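PDB 3PP9: putative streptothricin acetyltransferase from Bacillus anthracis, which binds acetyl coenzyme A and, as a putative GNAT-family acetyltransferase, probably transfers its acetyl group to the antibiotic streptothricin. Local coordinates for residues 83-92 and 103-112; 155-166 and 176-184. All coordinates share one frame; numbering follows the deposited sequence.

Contact 1 of 2, residues 83-92 and 103-112. With ACO (acetyl coenzyme *a), chain D.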
loop_
_atom_site.group_PDB
_atom_site.type_symbol
_atom_site.label_atom_id
_atom_site.label_comp_id
_atom_site.label_asym_id
_atom_site.label_seq_id
_atom_site.Cartn_x
_atom_site.Cartn_y
_atom_site.Cartn_z
ATOM N N LEU A 83 -5.285 1.579 -32.584
ATOM C CA LEU A 83 -6.008 2.459 -33.496
ATOM C C LEU A 83 -5.097 2.639 -34.707
ATOM O O LEU A 83 -3.918 2.917 -34.550
ATOM C CB LEU A 83 -6.286 3.823 -32.862
ATOM C CG LEU A 83 -7.244 4.648 -33.722
ATOM C CD1 LEU A 83 -8.618 3.993 -33.782
ATOM C CD2 LEU A 83 -7.365 6.067 -33.216
ATOM N N HIS A 84 -5.660 2.522 -35.910
ATOM C CA HIS A 84 -4.908 2.639 -37.174
ATOM C C HIS A 84 -3.534 1.973 -37.157
ATOM O O HIS A 84 -2.520 2.603 -37.449
ATOM C CB HIS A 84 -4.826 4.080 -37.734
ATOM C CG HIS A 84 -4.280 5.108 -36.786
ATOM N ND1 HIS A 84 -2.933 5.245 -36.522
ATOM C CD2 HIS A 84 -4.897 6.107 -36.113
ATOM C CE1 HIS A 84 -2.753 6.249 -35.681
ATOM N NE2 HIS A 84 -3.927 6.797 -35.429
ATOM N N ASN A 85 -3.529 0.692 -36.806
ATOM C CA ASN A 85 -2.298 -0.129 -36.749
ATOM C C ASN A 85 -1.244 0.302 -35.736
ATOM O O ASN A 85 -0.077 -0.069 -35.852
ATOM C CB ASN A 85 -1.649 -0.248 -38.145
ATOM C CG ASN A 85 -2.605 -0.786 -39.200
ATOM O OD1 ASN A 85 -2.408 -0.568 -40.404
ATOM N ND2 ASN A 85 -3.654 -1.479 -38.759
ATOM N N GLN A 86 -1.635 1.042 -34.705
ATOM C CA GLN A 86 -0.657 1.493 -33.747
ATOM C C GLN A 86 -1.192 1.383 -32.325
ATOM O O GLN A 86 -2.370 1.594 -32.071
ATOM C CB GLN A 86 -0.287 2.961 -33.998
ATOM C CG GLN A 86 0.316 3.281 -35.358
ATOM C CD GLN A 86 0.531 4.773 -35.571
ATOM O OE1 GLN A 86 0.753 5.223 -36.696
ATOM N NE2 GLN A 86 0.446 5.550 -34.493
ATOM N N ILE A 87 -0.312 1.025 -31.402
ATOM C CA ILE A 87 -0.672 0.972 -30.001
ATOM C C ILE A 87 -0.684 2.435 -29.513
ATOM O O ILE A 87 0.328 3.140 -29.597
ATOM C CB ILE A 87 0.334 0.144 -29.192
ATOM C CG1 ILE A 87 0.295 -1.314 -29.653
ATOM C CG2 ILE A 87 0.051 0.274 -27.662
ATOM C CD1 ILE A 87 1.425 -2.188 -29.098
ATOM N N ILE A 88 -1.840 2.893 -29.034
ATOM C CA ILE A 88 -1.998 4.275 -28.549
ATOM C C ILE A 88 -2.277 4.377 -27.043
ATOM O O ILE A 88 -2.473 5.473 -26.509
ATOM C CB ILE A 88 -3.091 5.031 -29.325
ATOM C CG1 ILE A 88 -4.484 4.437 -29.047
ATOM C CG2 ILE A 88 -2.740 5.059 -30.817
ATOM C CD1 ILE A 88 -5.663 5.298 -29.563
ATOM N N GLY A 89 -2.339 3.236 -26.368
ATOM C CA GLY A 89 -2.588 3.248 -24.931
ATOM C C GLY A 89 -2.560 1.840 -24.370
ATOM O O GLY A 89 -2.545 0.884 -25.130
ATOM N N PHE A 90 -2.501 1.719 -23.050
ATOM C CA PHE A 90 -2.456 0.413 -22.429
ATOM C C PHE A 90 -2.837 0.521 -20.954
ATOM O O PHE A 90 -2.886 1.612 -20.383
ATOM C CB PHE A 90 -1.064 -0.225 -22.588
ATOM C CG PHE A 90 0.036 0.557 -21.949
ATOM C CD1 PHE A 90 0.756 1.489 -22.672
ATOM C CD2 PHE A 90 0.336 0.389 -20.619
ATOM C CE1 PHE A 90 1.770 2.225 -22.068
ATOM C CE2 PHE A 90 1.356 1.125 -20.011
ATOM C CZ PHE A 90 2.053 2.054 -20.736
ATOM N N ILE A 91 -3.192 -0.617 -20.370
ATOM C CA ILE A 91 -3.509 -0.695 -18.962
ATOM C C ILE A 91 -2.819 -1.949 -18.403
ATOM O O ILE A 91 -2.834 -3.015 -19.046
ATOM C CB ILE A 91 -5.038 -0.653 -18.671
ATOM C CG1 ILE A 91 -5.299 -0.475 -17.184
ATOM C CG2 ILE A 91 -5.736 -1.885 -19.258
ATOM C CD1 ILE A 91 -6.759 -0.118 -16.873
ATOM N N VAL A 92 -2.175 -1.780 -17.238
ATOM C CA VAL A 92 -1.413 -2.824 -16.555
ATOM C C VAL A 92 -2.175 -3.190 -15.282
ATOM O O VAL A 92 -2.433 -2.340 -14.431
ATOM C CB VAL A 92 0.000 -2.326 -16.194
ATOM C CG1 VAL A 92 0.848 -3.455 -15.611
ATOM C CG2 VAL A 92 0.732 -1.726 -17.436
ATOM N N ILE A 103 -4.756 -1.416 -10.664
ATOM C CA ILE A 103 -4.207 -0.795 -11.860
ATOM C C ILE A 103 -2.829 -0.245 -11.529
ATOM O O ILE A 103 -2.696 0.738 -10.809
ATOM C CB ILE A 103 -5.086 0.352 -12.371
ATOM C CG1 ILE A 103 -6.515 -0.113 -12.652
ATOM C CG2 ILE A 103 -4.408 0.977 -13.619
ATOM C CD1 ILE A 103 -7.478 1.029 -13.039
ATOM N N GLU A 104 -1.805 -0.891 -12.066
ATOM C CA GLU A 104 -0.434 -0.472 -11.862
ATOM C C GLU A 104 -0.114 0.750 -12.705
ATOM O O GLU A 104 0.697 1.590 -12.289
ATOM C CB GLU A 104 0.514 -1.587 -12.260
ATOM C CG GLU A 104 0.457 -2.801 -11.353
ATOM C CD GLU A 104 1.116 -2.595 -10.011
ATOM O OE1 GLU A 104 1.764 -1.555 -9.781
ATOM O OE2 GLU A 104 0.995 -3.498 -9.172
ATOM N N ASP A 105 -0.737 0.833 -13.891
ATOM C CA ASP A 105 -0.522 1.939 -14.816
ATOM C C ASP A 105 -1.573 1.926 -15.895
ATOM O O ASP A 105 -1.936 0.851 -16.394
ATOM C CB ASP A 105 0.874 1.776 -15.476
ATOM C CG ASP A 105 1.257 2.887 -16.480
ATOM O OD1 ASP A 105 0.415 3.673 -16.943
ATOM O OD2 ASP A 105 2.482 2.928 -16.851
ATOM N N ILE A 106 -2.127 3.095 -16.174
ATOM C CA ILE A 106 -3.026 3.260 -17.304
ATOM C C ILE A 106 -2.461 4.472 -18.031
ATOM O O ILE A 106 -2.209 5.513 -17.420
ATOM C CB ILE A 106 -4.520 3.383 -16.985
ATOM C CG1 ILE A 106 -5.319 3.586 -18.294
ATOM C CG2 ILE A 106 -4.802 4.558 -15.999
ATOM C CD1 ILE A 106 -6.830 3.675 -18.123
ATOM N N THR A 107 -2.208 4.312 -19.323
ATOM C CA THR A 107 -1.680 5.404 -20.120
ATOM C C THR A 107 -2.300 5.448 -21.495
ATOM O O THR A 107 -2.433 4.428 -22.156
ATOM C CB THR A 107 -0.164 5.276 -20.339
ATOM O OG1 THR A 107 0.529 5.445 -19.091
ATOM C CG2 THR A 107 0.356 6.347 -21.311
ATOM N N VAL A 108 -2.696 6.651 -21.903
ATOM C CA VAL A 108 -3.163 6.897 -23.254
ATOM C C VAL A 108 -2.149 7.918 -23.819
ATOM O O VAL A 108 -1.810 8.924 -23.159
ATOM C CB VAL A 108 -4.614 7.415 -23.311
ATOM C CG1 VAL A 108 -4.968 7.921 -24.722
ATOM C CG2 VAL A 108 -5.575 6.312 -22.877
ATOM N N ASP A 109 -1.625 7.648 -25.013
ATOM C CA ASP A 109 -0.661 8.534 -25.671
ATOM C C ASP A 109 -1.231 9.954 -25.610
ATOM O O ASP A 109 -2.404 10.174 -25.917
ATOM C CB ASP A 109 -0.472 8.061 -27.117
ATOM C CG ASP A 109 0.703 8.718 -27.855
ATOM O OD1 ASP A 109 1.666 9.200 -27.240
ATOM O OD2 ASP A 109 0.682 8.671 -29.110
ATOM N N LYS A 110 -0.392 10.915 -25.241
ATOM C CA LYS A 110 -0.823 12.301 -25.059
ATOM C C LYS A 110 -1.713 12.857 -26.156
ATOM O O LYS A 110 -2.778 13.419 -25.866
ATOM C CB LYS A 110 0.386 13.233 -24.841
ATOM C CG LYS A 110 -0.022 14.645 -24.425
ATOM C CD LYS A 110 1.173 15.503 -24.026
ATOM C CE LYS A 110 2.033 15.874 -25.205
ATOM N NZ LYS A 110 3.237 16.682 -24.832
ATOM N N LYS A 111 -1.337 12.647 -27.408
ATOM C CA LYS A 111 -2.123 13.221 -28.479
ATOM C C LYS A 111 -3.543 12.692 -28.625
ATOM O O LYS A 111 -4.357 13.359 -29.238
ATOM C CB LYS A 111 -1.388 13.109 -29.826
ATOM C CG LYS A 111 -1.384 11.735 -30.415
ATOM C CD LYS A 111 -0.676 11.698 -31.787
ATOM C CE LYS A 111 0.843 11.863 -31.698
ATOM N NZ LYS A 111 1.470 10.673 -31.052
ATOM N N TYR A 112 -3.843 11.528 -28.044
ATOM C CA TYR A 112 -5.160 10.926 -28.164
ATOM C C TYR A 112 -6.040 11.007 -26.923
ATOM O O TYR A 112 -7.101 10.372 -26.881
ATOM C CB TYR A 112 -5.033 9.450 -28.561
ATOM C CG TYR A 112 -4.392 9.229 -29.903
ATOM C CD1 TYR A 112 -5.105 9.449 -31.053
ATOM C CD2 TYR A 112 -3.081 8.784 -30.025
ATOM C CE1 TYR A 112 -4.534 9.251 -32.290
ATOM C CE2 TYR A 112 -2.497 8.590 -31.275
ATOM C CZ TYR A 112 -3.238 8.826 -32.398
ATOM O OH TYR A 112 -2.710 8.649 -33.663
HETATM N N1A ACO D . -9.839 16.541 -16.687
HETATM C C2A ACO D . -11.137 16.306 -16.419
HETATM N N3A ACO D . -11.789 15.216 -16.851
HETATM C C4A ACO D . -11.134 14.288 -17.595
HETATM C C5A ACO D . -9.725 14.499 -17.937
HETATM C C6A ACO D . -9.085 15.714 -17.441
HETATM N N6A ACO D . -7.790 15.940 -17.733
HETATM N N7A ACO D . -9.329 13.460 -18.681
HETATM C C8A ACO D . -10.397 12.642 -18.816
HETATM N N9A ACO D . -11.465 13.134 -18.162
HETATM C C1B ACO D . -12.826 12.574 -18.119
HETATM C C2B ACO D . -13.435 12.775 -19.508
HETATM O O2B ACO D . -14.037 14.058 -19.729
HETATM C C3B ACO D . -14.431 11.650 -19.604
HETATM O O3B ACO D . -15.654 12.065 -19.011
HETATM P P3B ACO D . -17.091 11.712 -19.635
HETATM O O7A ACO D . -17.162 10.199 -19.595
HETATM O O8A ACO D . -17.021 12.302 -21.021
HETATM O O9A ACO D . -18.024 12.417 -18.672
HETATM C C4B ACO D . -13.807 10.548 -18.770
HETATM O O4B ACO D . -12.873 11.172 -17.875
HETATM C C5B ACO D . -13.109 9.518 -19.649
HETATM O O5B ACO D . -11.969 10.138 -20.250
HETATM P P1A ACO D . -11.171 9.414 -21.437
HETATM O O1A ACO D . -11.196 10.295 -22.665
HETATM O O2A ACO D . -11.690 8.010 -21.525
HETATM O O3A ACO D . -9.687 9.418 -20.793
HETATM P P2A ACO D . -8.300 9.350 -21.580
HETATM O O4A ACO D . -7.872 10.780 -21.740
HETATM O O5A ACO D . -8.359 8.462 -22.793
HETATM O O6A ACO D . -7.338 8.586 -20.531
HETATM C CBP ACO D . -5.760 8.869 -18.740
HETATM C CCP ACO D . -7.209 9.015 -19.185
HETATM C CDP ACO D . -5.667 9.204 -17.258
HETATM C CEP ACO D . -5.297 7.434 -18.983
HETATM C CAP ACO D . -4.867 9.819 -19.548
HETATM O OAP ACO D . -5.145 11.190 -19.152
HETATM C C9P ACO D . -3.395 9.599 -19.345
HETATM O O9P ACO D . -2.807 8.714 -19.917
HETATM N N8P ACO D . -2.729 10.415 -18.519
HETATM C C7P ACO D . -1.283 10.325 -18.298
HETATM C C6P ACO D . -0.860 9.086 -17.555
HETATM C C5P ACO D . -1.576 9.039 -16.234
HETATM O O5P ACO D . -1.722 10.036 -15.552
HETATM N N4P ACO D . -2.039 7.869 -15.854
HETATM C C3P ACO D . -2.743 7.643 -14.605
HETATM C C2P ACO D . -1.677 7.526 -13.517
HETATM S S1P ACO D . -2.299 6.712 -12.060
HETATM C C ACO D . -2.264 5.083 -12.507
HETATM O O ACO D . -1.899 4.757 -13.617
HETATM C CH3 ACO D . -2.703 4.058 -11.520
HETATM O O HOH W 1 0.958 5.738 -30.220
#
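F90 and T107 lie side by side on one face of an antiparallel hairpin, T107 CB sitting over the F90 ring, 4.3 Å from its centroid. F90 carries CG between its backbone N and carbonyl carbon (chi1 61°), which swings the ring across to the neighbouring strand. The edge of the same ring meets D105, with CE2 3.8 Å from OD2 and the ring and carboxylate planes 60° apart; D105 OD1 accepts a hydrogen bond from T107 OG1 on its syn lone pair. V92 packs beside D105 on this face, while I91 and I106 occupy the other, I91 CG1 approaching I106 CB at 3.9 Å, with helix 117-131 packed against I91. Both N-H and C=O of F90 bond to T107.

Beyond G89 the chains are held by D109 N, which gives a straight bond to I88 O (2.8 Å, 171°). The Y112 ring then crosses I88 at about a right angle: I88 CD1 lies over one ring face, CG2 comes within 3.6 Å of CE2, and the opposite face carries K111 CG. K111 curls round so that NZ forms a salt bridge with D109 OD2. From the type I' turn L83-Q86, H84 in one of its two conformers brings NE2 near Y112 OH, a weak and doubtful hydrogen bond.

The edge of strand 105-108 turned away from 86-92, on the side of strand 136-142, binds acetyl coenzyme A. I106 N donates to the acetyl oxygen (3.1 Å), I106 O accepts from N4P, and V108 N donates to O9P, so the pantetheine arm runs along it like a further strand, as in other GNAT enzymes. The bond from I106 N would be expected to polarise the thioester carbonyl and probably helps make its carbon more electrophilic.

Contact 2 of 2, residues 155-166 and 176-184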
loop_
_atom_site.group_PDB
_atom_site.type_symbol
_atom_site.label_atom_id
_atom_site.label_comp_id
_atom_site.label_asym_id
_atom_site.label_seq_id
_atom_site.Cartn_x
_atom_site.Cartn_y
_atom_site.Cartn_z
ATOM N N CYS A 155 -15.289 7.580 -14.021
ATOM C CA CYS A 155 -15.396 6.140 -14.203
ATOM C C CYS A 155 -16.085 5.422 -13.028
ATOM O O CYS A 155 -16.232 4.197 -13.054
ATOM C CB CYS A 155 -14.018 5.521 -14.489
ATOM S SG CYS A 155 -13.318 5.974 -16.083
ATOM N N GLY A 156 -16.496 6.167 -12.012
ATOM C CA GLY A 156 -17.204 5.582 -10.861
ATOM C C GLY A 156 -16.407 5.261 -9.623
ATOM O O GLY A 156 -16.945 4.731 -8.642
ATOM N N PHE A 157 -15.118 5.587 -9.643
ATOM C CA PHE A 157 -14.262 5.343 -8.498
ATOM C C PHE A 157 -14.500 6.377 -7.406
ATOM O O PHE A 157 -14.898 7.514 -7.680
ATOM C CB PHE A 157 -12.784 5.425 -8.896
ATOM C CG PHE A 157 -12.298 4.286 -9.775
ATOM C CD1 PHE A 157 -12.555 4.253 -11.144
ATOM C CD2 PHE A 157 -11.519 3.277 -9.235
ATOM C CE1 PHE A 157 -12.074 3.214 -11.939
ATOM C CE2 PHE A 157 -11.037 2.249 -10.025
ATOM C CZ PHE A 157 -11.311 2.207 -11.379
ATOM N N VAL A 158 -14.263 5.964 -6.166
ATOM C CA VAL A 158 -14.390 6.838 -5.007
ATOM C C VAL A 158 -13.107 6.759 -4.191
ATOM O O VAL A 158 -12.383 5.764 -4.243
ATOM C CB VAL A 158 -15.585 6.459 -4.133
ATOM C CG1 VAL A 158 -16.874 6.577 -4.940
ATOM C CG2 VAL A 158 -15.421 5.083 -3.586
ATOM N N ILE A 159 -12.791 7.830 -3.480
ATOM C CA ILE A 159 -11.590 7.848 -2.649
ATOM C C ILE A 159 -11.844 7.065 -1.360
ATOM O O ILE A 159 -12.799 7.343 -0.626
ATOM C CB ILE A 159 -11.189 9.263 -2.271
ATOM C CG1 ILE A 159 -10.860 10.063 -3.533
ATOM C CG2 ILE A 159 -9.970 9.211 -1.361
ATOM C CD1 ILE A 159 -10.521 11.511 -3.260
ATOM N N GLY A 160 -10.975 6.083 -1.105
ATOM C CA GLY A 160 -11.074 5.268 0.092
ATOM C C GLY A 160 -10.003 5.552 1.128
ATOM O O GLY A 160 -10.143 5.170 2.275
ATOM N N GLY A 161 -8.931 6.223 0.725
ATOM C CA GLY A 161 -7.866 6.521 1.660
ATOM C C GLY A 161 -6.828 7.445 1.073
ATOM O O GLY A 161 -6.890 7.788 -0.098
ATOM N N PHE A 162 -5.887 7.860 1.910
ATOM C CA PHE A 162 -4.823 8.759 1.473
ATOM C C PHE A 162 -3.653 8.628 2.427
ATOM O O PHE A 162 -3.790 8.074 3.526
ATOM C CB PHE A 162 -5.304 10.213 1.266
ATOM C CG PHE A 162 -6.039 10.830 2.418
ATOM C CD1 PHE A 162 -5.358 11.348 3.503
ATOM C CD2 PHE A 162 -7.415 11.020 2.339
ATOM C CE1 PHE A 162 -6.059 11.974 4.540
ATOM C CE2 PHE A 162 -8.119 11.642 3.363
ATOM C CZ PHE A 162 -7.441 12.112 4.460
ATOM N N ASP A 163 -2.501 9.127 2.013
ATOM C CA ASP A 163 -1.316 9.026 2.845
ATOM C C ASP A 163 -0.405 10.230 2.587
ATOM O O ASP A 163 0.067 10.445 1.466
ATOM C CB ASP A 163 -0.611 7.702 2.573
ATOM C CG ASP A 163 0.451 7.393 3.579
ATOM O OD1 ASP A 163 1.295 8.276 3.827
ATOM O OD2 ASP A 163 0.449 6.236 4.084
ATOM N N PHE A 164 -0.157 10.973 3.654
ATOM C CA PHE A 164 0.665 12.183 3.625
ATOM C C PHE A 164 2.159 11.979 3.806
ATOM O O PHE A 164 2.927 12.925 3.565
ATOM C CB PHE A 164 0.283 13.139 4.775
ATOM C CG PHE A 164 -1.142 13.594 4.762
ATOM C CD1 PHE A 164 -1.629 14.352 3.715
ATOM C CD2 PHE A 164 -1.959 13.370 5.857
ATOM C CE1 PHE A 164 -2.952 14.809 3.711
ATOM C CE2 PHE A 164 -3.278 13.833 5.869
ATOM C CZ PHE A 164 -3.765 14.559 4.780
ATOM N N LEU A 165 2.592 10.792 4.217
ATOM C CA LEU A 165 4.001 10.581 4.480
ATOM C C LEU A 165 4.710 9.570 3.605
ATOM O O LEU A 165 5.943 9.589 3.548
ATOM C CB LEU A 165 4.185 10.172 5.949
ATOM C CG LEU A 165 3.739 11.202 7.000
ATOM C CD1 LEU A 165 3.968 10.693 8.425
ATOM C CD2 LEU A 165 4.462 12.520 6.826
ATOM N N VAL A 166 3.973 8.722 2.906
ATOM C CA VAL A 166 4.647 7.669 2.124
ATOM C C VAL A 166 5.669 8.257 1.122
ATOM O O VAL A 166 6.807 7.769 0.997
ATOM C CB VAL A 166 3.666 6.686 1.510
ATOM C CG1 VAL A 166 2.815 7.324 0.401
ATOM C CG2 VAL A 166 4.429 5.426 1.009
ATOM N N GLU A 176 3.788 15.715 -1.494
ATOM C CA GLU A 176 2.973 14.868 -2.360
ATOM C C GLU A 176 2.098 13.961 -1.490
ATOM O O GLU A 176 2.589 13.443 -0.487
ATOM C CB GLU A 176 3.917 14.005 -3.203
ATOM C CG GLU A 176 4.945 14.829 -3.961
ATOM C CD GLU A 176 5.977 14.002 -4.710
ATOM O OE1 GLU A 176 6.022 12.773 -4.529
ATOM O OE2 GLU A 176 6.757 14.600 -5.480
ATOM N N VAL A 177 0.829 13.763 -1.866
ATOM C CA VAL A 177 -0.079 12.910 -1.092
ATOM C C VAL A 177 -0.586 11.780 -1.973
ATOM O O VAL A 177 -0.991 12.008 -3.114
ATOM C CB VAL A 177 -1.305 13.715 -0.587
ATOM C CG1 VAL A 177 -2.238 12.861 0.273
ATOM C CG2 VAL A 177 -0.861 14.980 0.204
ATOM N N ALA A 178 -0.534 10.553 -1.461
ATOM C CA ALA A 178 -1.055 9.394 -2.183
ATOM C C ALA A 178 -2.553 9.327 -1.942
ATOM O O ALA A 178 -3.014 9.520 -0.808
ATOM C CB ALA A 178 -0.412 8.101 -1.648
ATOM N N ILE A 179 -3.315 9.068 -3.002
ATOM C CA ILE A 179 -4.760 8.946 -2.929
ATOM C C ILE A 179 -5.130 7.563 -3.464
ATOM O O ILE A 179 -4.696 7.171 -4.548
ATOM C CB ILE A 179 -5.504 10.031 -3.724
ATOM C CG1 ILE A 179 -5.070 11.423 -3.257
ATOM C CG2 ILE A 179 -7.010 9.856 -3.563
ATOM C CD1 ILE A 179 -5.764 12.572 -3.994
ATOM N N TYR A 180 -5.921 6.834 -2.693
ATOM C CA TYR A 180 -6.345 5.469 -3.076
ATOM C C TYR A 180 -7.817 5.472 -3.530
ATOM O O TYR A 180 -8.702 5.885 -2.781
ATOM C CB TYR A 180 -6.054 4.521 -1.918
ATOM C CG TYR A 180 -4.591 4.615 -1.552
ATOM C CD1 TYR A 180 -3.639 3.872 -2.214
ATOM C CD2 TYR A 180 -4.173 5.495 -0.568
ATOM C CE1 TYR A 180 -2.281 3.992 -1.876
ATOM C CE2 TYR A 180 -2.836 5.611 -0.230
ATOM C CZ TYR A 180 -1.907 4.873 -0.888
ATOM O OH TYR A 180 -0.586 5.024 -0.517
ATOM N N TRP A 181 -8.037 5.019 -4.766
ATOM C CA TRP A 181 -9.353 5.032 -5.408
ATOM C C TRP A 181 -9.857 3.625 -5.581
ATOM O O TRP A 181 -9.080 2.734 -5.911
ATOM C CB TRP A 181 -9.265 5.699 -6.780
ATOM C CG TRP A 181 -8.937 7.166 -6.777
ATOM C CD1 TRP A 181 -7.694 7.727 -6.751
ATOM C CD2 TRP A 181 -9.869 8.248 -6.864
ATOM N NE1 TRP A 181 -7.799 9.101 -6.803
ATOM C CE2 TRP A 181 -9.122 9.445 -6.878
ATOM C CE3 TRP A 181 -11.262 8.325 -6.928
ATOM C CZ2 TRP A 181 -9.734 10.699 -6.934
ATOM C CZ3 TRP A 181 -11.863 9.554 -6.999
ATOM C CH2 TRP A 181 -11.093 10.739 -6.999
ATOM N N TYR A 182 -11.168 3.469 -5.399
ATOM C CA TYR A 182 -11.839 2.184 -5.443
ATOM C C TYR A 182 -13.127 2.175 -6.232
ATOM O O TYR A 182 -13.913 3.103 -6.139
ATOM C CB TYR A 182 -12.221 1.793 -3.994
ATOM C CG TYR A 182 -11.007 1.597 -3.117
ATOM C CD1 TYR A 182 -10.439 0.346 -2.947
ATOM C CD2 TYR A 182 -10.387 2.678 -2.506
ATOM C CE1 TYR A 182 -9.280 0.179 -2.185
ATOM C CE2 TYR A 182 -9.229 2.509 -1.747
ATOM C CZ TYR A 182 -8.710 1.257 -1.562
ATOM O OH TYR A 182 -7.538 1.126 -0.838
ATOM N N LEU A 183 -13.341 1.098 -6.975
ATOM C CA LEU A 183 -14.591 0.893 -7.719
ATOM C C LEU A 183 -15.046 -0.499 -7.326
ATOM O O LEU A 183 -14.428 -1.476 -7.726
ATOM C CB LEU A 183 -14.406 0.954 -9.222
ATOM C CG LEU A 183 -15.657 0.761 -10.090
ATOM C CD1 LEU A 183 -16.640 1.866 -9.848
ATOM C CD2 LEU A 183 -15.270 0.750 -11.549
ATOM N N HIS A 184 -16.119 -0.581 -6.543
ATOM C CA HIS A 184 -16.670 -1.866 -6.100
ATOM C C HIS A 184 -17.795 -2.307 -7.016
ATOM O O HIS A 184 -18.616 -1.499 -7.423
ATOM C CB HIS A 184 -17.194 -1.775 -4.659
ATOM C CG HIS A 184 -17.781 -3.056 -4.151
ATOM N ND1 HIS A 184 -19.138 -3.247 -3.995
ATOM C CD2 HIS A 184 -17.195 -4.227 -3.806
ATOM C CE1 HIS A 184 -19.360 -4.472 -3.550
ATOM N NE2 HIS A 184 -18.197 -5.090 -3.433
HETATM O O HOH W 2 2.808 10.972 0.803
#
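The W181 indole carries I159 on one face, CG1 standing 3.5 Å from the centroid of the six-membered ring and 8° off its normal, while the backbone of F157 meets the indole edge. F157 in turn has L183 CB over the centre of one ring face (3.7 Å from the centroid), with C155 CB and Y182 N in plane at the edge. L183 holds CG anti to its backbone N (chi1 -180°), sending the two methyls past the phenyl toward the backbone of C155 and G156; the latter ends helix 146-154 in a Schellman motif. Y182 and Y180 turn their ring edges to the glycine backbone, Y182 CD2 lying 3.7 Å from G160 N.

G160 and G161 form a classic beta bulge opposite Y180: G160 N donates to Y180 O, and Y180 N reaches G161 O from above the carbonyl plane. The bulge shifts the register by one residue in the antiparallel pair on the C-terminal side of the mixed GNAT sheet, 158-163 being the outermost strand within the chain.

Past it, F164 CD1 meets V177 CG2 at 3.6 Å, the ring taking the methyl at its edge. D163 OD1 accepts from L165 N nearly along its C-O axis, an Asx turn, widened to an Asx motif by V166 N above the carboxylate plane. D163 OD2 is hydrogen-bonded to Y182 OH of the second subunit, and residues 161-163 pair with a strand of that chain, continuing the sheet across the dimer interface.

After strand 7-10 and the separate hairpin 25-36/43-56, strand 76-83 leads through a tight turn into strand 86-95, and contact 1 closes the hairpin with strand 101-108. The chain then passes through helix 117-131, strand 136-142 and helix 146-154 before residues 176-184 return along 155-166 to close contact 2. The two contacts follow in series, neither enclosing nor crossing the other, their centres about 22 Å apart on opposite sides of the chain's centre. Strand 136-142 lies between them in the mixed sheet, parallel to 101-108 and antiparallel to 178-184. Contact 1 thus belongs to the N-terminal half of the sheet, contact 2 to its C-terminal border with the second subunit.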